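Local coordinates for protein xylosidase (Xanthomonas axonopodis pv. citri, PDB 6XN2) that probably hydrolyses xylo-oligosaccharides as a calcium-containing glycoside hydrolase of family 43, and binds xylose units in its active-site pocket, at residues V297-H309 with L320-T332. Sequence-based numbering, arbitrary orientation.
With CA (calcium ion), chain D.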
loop_
_atom_site.group_PDB
_atom_site.type_symbol
_atom_site.label_atom_id
_atom_site.label_comp_id
_atom_site.label_asym_id
_atom_site.label_seq_id
_atom_site.Cartn_x
_atom_site.Cartn_y
_atom_site.Cartn_z
ATOM N N VAL A 297 10.434 11.237 6.659
ATOM C CA VAL A 297 10.177 10.870 5.293
ATOM C C VAL A 297 11.014 9.678 4.907
ATOM O O VAL A 297 12.182 9.657 5.096
ATOM C CB VAL A 297 10.518 12.022 4.347
ATOM C CG1 VAL A 297 10.334 11.637 2.922
ATOM C CG2 VAL A 297 9.716 13.249 4.662
ATOM N N LEU A 298 10.371 8.709 4.311
ATOM C CA LEU A 298 11.006 7.463 3.940
ATOM C C LEU A 298 11.325 7.445 2.440
ATOM O O LEU A 298 12.375 6.958 2.018
ATOM C CB LEU A 298 10.083 6.312 4.338
ATOM C CG LEU A 298 10.535 4.872 4.238
ATOM C CD1 LEU A 298 9.878 4.120 5.373
ATOM C CD2 LEU A 298 10.114 4.301 2.906
ATOM N N LEU A 299 10.452 8.031 1.664
ATOM C CA LEU A 299 10.661 8.142 0.258
ATOM C C LEU A 299 10.356 9.546 -0.182
ATOM O O LEU A 299 9.305 10.022 0.032
ATOM C CB LEU A 299 9.807 7.154 -0.532
ATOM C CG LEU A 299 9.940 7.095 -2.050
ATOM C CD1 LEU A 299 11.307 6.655 -2.507
ATOM C CD2 LEU A 299 8.893 6.214 -2.686
ATOM N N ALA A 300 11.231 10.123 -0.978
ATOM C CA ALA A 300 10.988 11.423 -1.557
ATOM C C ALA A 300 10.049 11.308 -2.748
ATOM O O ALA A 300 9.765 10.257 -3.237
ATOM C CB ALA A 300 12.280 12.061 -1.978
ATOM N N PRO A 301 9.578 12.441 -3.237
ATOM C CA PRO A 301 8.619 12.403 -4.322
ATOM C C PRO A 301 9.022 11.677 -5.572
ATOM O O PRO A 301 10.111 11.800 -6.002
ATOM C CB PRO A 301 8.367 13.873 -4.598
ATOM C CG PRO A 301 8.639 14.545 -3.325
ATOM C CD PRO A 301 9.753 13.794 -2.710
ATOM N N VAL A 302 8.098 10.929 -6.122
ATOM C CA VAL A 302 8.316 10.193 -7.359
ATOM C C VAL A 302 7.626 10.891 -8.527
ATOM O O VAL A 302 6.773 11.757 -8.316
ATOM C CB VAL A 302 7.788 8.752 -7.257
ATOM C CG1 VAL A 302 8.598 7.950 -6.234
ATOM C CG2 VAL A 302 6.307 8.764 -6.879
ATOM N N VAL A 303 7.953 10.489 -9.745
ATOM C CA VAL A 303 7.318 11.007 -10.936
ATOM C C VAL A 303 5.918 10.427 -10.987
ATOM O O VAL A 303 5.737 9.270 -10.764
ATOM C CB VAL A 303 8.109 10.643 -12.205
ATOM C CG1 VAL A 303 7.300 10.874 -13.444
ATOM C CG2 VAL A 303 9.376 11.435 -12.274
ATOM N N GLY A 304 4.930 11.257 -11.269
ATOM C CA GLY A 304 3.561 10.820 -11.260
ATOM C C GLY A 304 2.937 11.292 -9.967
ATOM O O GLY A 304 3.573 11.320 -8.985
ATOM N N TRP A 305 1.668 11.603 -9.969
ATOM C CA TRP A 305 1.078 12.187 -8.766
ATOM C C TRP A 305 1.113 11.220 -7.588
ATOM O O TRP A 305 1.495 11.600 -6.483
ATOM C CB TRP A 305 -0.358 12.632 -9.024
ATOM C CG TRP A 305 -0.881 13.586 -7.986
ATOM C CD1 TRP A 305 -0.888 14.954 -8.059
ATOM C CD2 TRP A 305 -1.473 13.252 -6.719
ATOM N NE1 TRP A 305 -1.443 15.486 -6.924
ATOM C CE2 TRP A 305 -1.811 14.465 -6.085
ATOM C CE3 TRP A 305 -1.747 12.046 -6.060
ATOM C CZ2 TRP A 305 -2.414 14.510 -4.825
ATOM C CZ3 TRP A 305 -2.345 12.090 -4.804
ATOM C CH2 TRP A 305 -2.670 13.315 -4.201
ATOM N N THR A 306 0.730 9.972 -7.826
ATOM C CA THR A 306 0.624 9.005 -6.737
ATOM C C THR A 306 1.974 8.440 -6.307
ATOM O O THR A 306 2.951 8.448 -7.062
ATOM C CB THR A 306 -0.307 7.825 -7.106
ATOM O OG1 THR A 306 0.364 6.918 -7.993
ATOM C CG2 THR A 306 -1.585 8.334 -7.750
ATOM N N THR A 307 2.004 7.909 -5.095
ATOM C CA THR A 307 3.146 7.236 -4.537
ATOM C C THR A 307 2.608 6.136 -3.628
ATOM O O THR A 307 1.741 6.375 -2.873
ATOM C CB THR A 307 4.144 8.184 -3.861
ATOM O OG1 THR A 307 5.283 7.464 -3.434
ATOM C CG2 THR A 307 3.544 8.868 -2.712
ATOM N N HIS A 308 3.108 4.925 -3.775
ATOM C CA HIS A 308 2.632 3.805 -3.003
ATOM C C HIS A 308 3.765 2.833 -2.793
ATOM O O HIS A 308 4.612 2.746 -3.609
ATOM C CB HIS A 308 1.555 3.118 -3.781
ATOM C CG HIS A 308 0.537 2.445 -2.939
ATOM N ND1 HIS A 308 -0.663 3.025 -2.663
ATOM C CD2 HIS A 308 0.499 1.222 -2.387
ATOM C CE1 HIS A 308 -1.376 2.213 -1.926
ATOM N NE2 HIS A 308 -0.691 1.118 -1.739
ATOM N N HIS A 309 3.737 2.062 -1.725
ATOM C CA HIS A 309 4.866 1.220 -1.448
ATOM C C HIS A 309 4.672 0.079 -0.492
ATOM O O HIS A 309 3.642 -0.081 0.059
ATOM C CB HIS A 309 5.857 2.102 -0.714
ATOM C CG HIS A 309 5.542 2.248 0.740
ATOM N ND1 HIS A 309 4.345 2.732 1.192
ATOM C CD2 HIS A 309 6.220 1.861 1.838
ATOM C CE1 HIS A 309 4.329 2.700 2.505
ATOM N NE2 HIS A 309 5.450 2.169 2.920
ATOM N N LEU A 320 12.638 -1.398 -0.038
ATOM C CA LEU A 320 11.491 -0.551 -0.309
ATOM C C LEU A 320 10.996 -0.875 -1.713
ATOM O O LEU A 320 11.759 -0.806 -2.681
ATOM C CB LEU A 320 11.852 0.937 -0.204
ATOM C CG LEU A 320 10.716 1.878 -0.626
ATOM C CD1 LEU A 320 9.613 1.818 0.406
ATOM C CD2 LEU A 320 11.164 3.321 -0.859
ATOM N N PHE A 321 9.732 -1.262 -1.822
ATOM C CA PHE A 321 9.100 -1.414 -3.125
ATOM C C PHE A 321 8.206 -0.215 -3.348
ATOM O O PHE A 321 7.455 0.169 -2.460
ATOM C CB PHE A 321 8.298 -2.710 -3.203
ATOM C CG PHE A 321 9.148 -3.940 -3.199
ATOM C CD1 PHE A 321 9.708 -4.404 -2.022
ATOM C CD2 PHE A 321 9.391 -4.631 -4.376
ATOM C CE1 PHE A 321 10.498 -5.547 -2.016
ATOM C CE2 PHE A 321 10.179 -5.773 -4.374
ATOM C CZ PHE A 321 10.731 -6.223 -3.189
ATOM N N TYR A 322 8.293 0.394 -4.519
ATOM C CA TYR A 322 7.524 1.599 -4.772
ATOM C C TYR A 322 7.191 1.651 -6.245
ATOM O O TYR A 322 7.430 0.676 -6.964
ATOM C CB TYR A 322 8.297 2.845 -4.322
ATOM C CG TYR A 322 9.618 3.068 -5.030
ATOM C CD1 TYR A 322 10.736 2.293 -4.725
ATOM C CD2 TYR A 322 9.756 4.078 -5.986
ATOM C CE1 TYR A 322 11.945 2.494 -5.374
ATOM C CE2 TYR A 322 10.964 4.289 -6.640
ATOM C CZ TYR A 322 12.056 3.497 -6.325
ATOM O OH TYR A 322 13.258 3.701 -6.968
ATOM N N HIS A 323 6.627 2.764 -6.702
ATOM C CA HIS A 323 6.382 2.922 -8.131
ATOM C C HIS A 323 6.570 4.364 -8.591
ATOM O O HIS A 323 6.613 5.294 -7.781
ATOM C CB HIS A 323 4.975 2.413 -8.508
ATOM C CG HIS A 323 3.845 3.276 -8.022
ATOM N ND1 HIS A 323 2.843 2.798 -7.202
ATOM C CD2 HIS A 323 3.541 4.573 -8.266
ATOM C CE1 HIS A 323 1.982 3.769 -6.952
ATOM N NE2 HIS A 323 2.388 4.859 -7.578
ATOM N N ASP A 324 6.704 4.552 -9.897
ATOM C CA ASP A 324 6.585 5.890 -10.464
ATOM C C ASP A 324 6.071 5.813 -11.894
ATOM O O ASP A 324 5.740 4.731 -12.393
ATOM C CB ASP A 324 7.915 6.662 -10.386
ATOM C CG ASP A 324 9.029 6.081 -11.270
ATOM O OD1 ASP A 324 8.768 5.379 -12.271
ATOM O OD2 ASP A 324 10.202 6.372 -10.957
ATOM N N SER A 325 6.015 6.961 -12.551
ATOM C CA SER A 325 5.413 7.042 -13.873
ATOM C C SER A 325 6.432 7.338 -14.968
ATOM O O SER A 325 6.075 7.866 -16.017
ATOM C CB SER A 325 4.319 8.113 -13.875
ATOM O OG SER A 325 3.228 7.727 -13.059
ATOM N N VAL A 326 7.695 6.997 -14.729
ATOM C CA VAL A 326 8.749 7.347 -15.677
ATOM C C VAL A 326 8.608 6.543 -16.966
ATOM O O VAL A 326 8.687 7.102 -18.054
ATOM C CB VAL A 326 10.156 7.136 -15.068
ATOM C CG1 VAL A 326 11.231 7.251 -16.142
ATOM C CG2 VAL A 326 10.403 8.153 -13.959
ATOM N N LEU A 327 8.365 5.243 -16.834
ATOM C CA LEU A 327 8.216 4.350 -17.983
ATOM C C LEU A 327 7.167 4.852 -18.975
ATOM O O LEU A 327 7.356 4.773 -20.190
ATOM C CB LEU A 327 7.851 2.942 -17.509
ATOM C CG LEU A 327 7.550 1.875 -18.563
ATOM C CD1 LEU A 327 8.759 1.591 -19.452
ATOM C CD2 LEU A 327 7.087 0.597 -17.877
ATOM N N SER A 328 6.073 5.390 -18.445
ATOM C CA SER A 328 4.967 5.881 -19.260
ATOM C C SER A 328 5.181 7.308 -19.753
ATOM O O SER A 328 4.307 7.878 -20.413
ATOM C CB SER A 328 3.667 5.821 -18.466
ATOM O OG SER A 328 3.677 6.792 -17.433
ATOM N N GLY A 329 6.329 7.892 -19.415
ATOM C CA GLY A 329 6.607 9.275 -19.768
ATOM C C GLY A 329 5.923 10.296 -18.871
ATOM O O GLY A 329 5.571 11.390 -19.317
ATOM N N GLY A 330 5.718 9.945 -17.615
ATOM C CA GLY A 330 5.107 10.852 -16.689
ATOM C C GLY A 330 3.620 10.777 -16.526
ATOM O O GLY A 330 3.064 11.632 -15.940
ATOM N N GLN A 331 3.005 9.737 -17.040
ATOM C CA GLN A 331 1.594 9.550 -16.952
ATOM C C GLN A 331 1.195 8.981 -15.602
ATOM O O GLN A 331 1.472 7.872 -15.326
ATOM C CB GLN A 331 1.139 8.680 -18.093
ATOM C CG GLN A 331 1.250 9.384 -19.419
ATOM C CD GLN A 331 0.656 8.621 -20.567
ATOM O OE1 GLN A 331 -0.513 8.706 -20.828
ATOM N NE2 GLN A 331 1.469 7.884 -21.255
ATOM N N THR A 332 0.482 9.762 -14.804
ATOM C CA THR A 332 0.122 9.378 -13.434
ATOM C C THR A 332 -0.627 8.045 -13.341
ATOM O O THR A 332 -0.419 7.284 -12.395
ATOM C CB THR A 332 -0.717 10.490 -12.773
ATOM O OG1 THR A 332 0.133 11.608 -12.497
ATOM C CG2 THR A 332 -1.368 10.024 -11.470
HETATM CA CA CA D . -0.612 -1.058 -0.277
HETATM O O HOH W 1 1.158 8.057 -10.297
HETATM O O HOH W 2 5.801 5.259 -5.198
HETATM O O HOH W 3 1.037 0.325 1.260
HETATM O O HOH W 4 -1.954 -0.058 1.753
HETATM O O HOH W 5 -0.567 -3.323 0.996
HETATM O O HOH W 6 -3.130 -1.809 -0.525
HETATM O O HOH W 7 -0.669 -2.465 -2.503
#
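H323 meets T306 and H308 with different parts of its imidazole. T306 OG1 lies at the ring edge, 2.9 Å from H323 NE2, in a hydrogen bond whose donor is not settled. H323 CG sits between the backbone N and the carbonyl carbon (chi1 71°). H323 CE1 packs 3.3 Å from H308 CB. H323 ND1 accepts a hydrogen bond from D50 N. T306 OG1 also bonds to R335 NH1 and to water 1, which donates to T332 O. Water 2 links T307 OG1 to the backbone N atoms of H308 and H323.

Beyond CB, the H308 side chain leads off from segment 320-332 toward the calcium ion. Its NE2 binds the ion in the ring plane at 2.6 Å. Five waters and one ligand from elsewhere in the structure bind it too. T332 OG1 accepts a nearly straight bond from W305 N (3.0 Å, 165°). S325 N donates a hydrogen bond to V303 O (2.9 Å).

Apolar side chains carry the other end. L320 CD1 touches L298 CD2 at 3.6 Å and the H309 ring edge, while CD2 meets L299 CD1. L299 crosses Y322 at about a right angle.

The contact joins strand 292-299 and its following loop to strand 317-324, in neighbouring sheets of the GH43 five-bladed beta-propeller. H323 packs behind H308, a calcium ligand that touches bound xylose, so it lies in the ion's second shell. Its accepting ND1 is consistent with an NE2 proton pointing to T306 OG1.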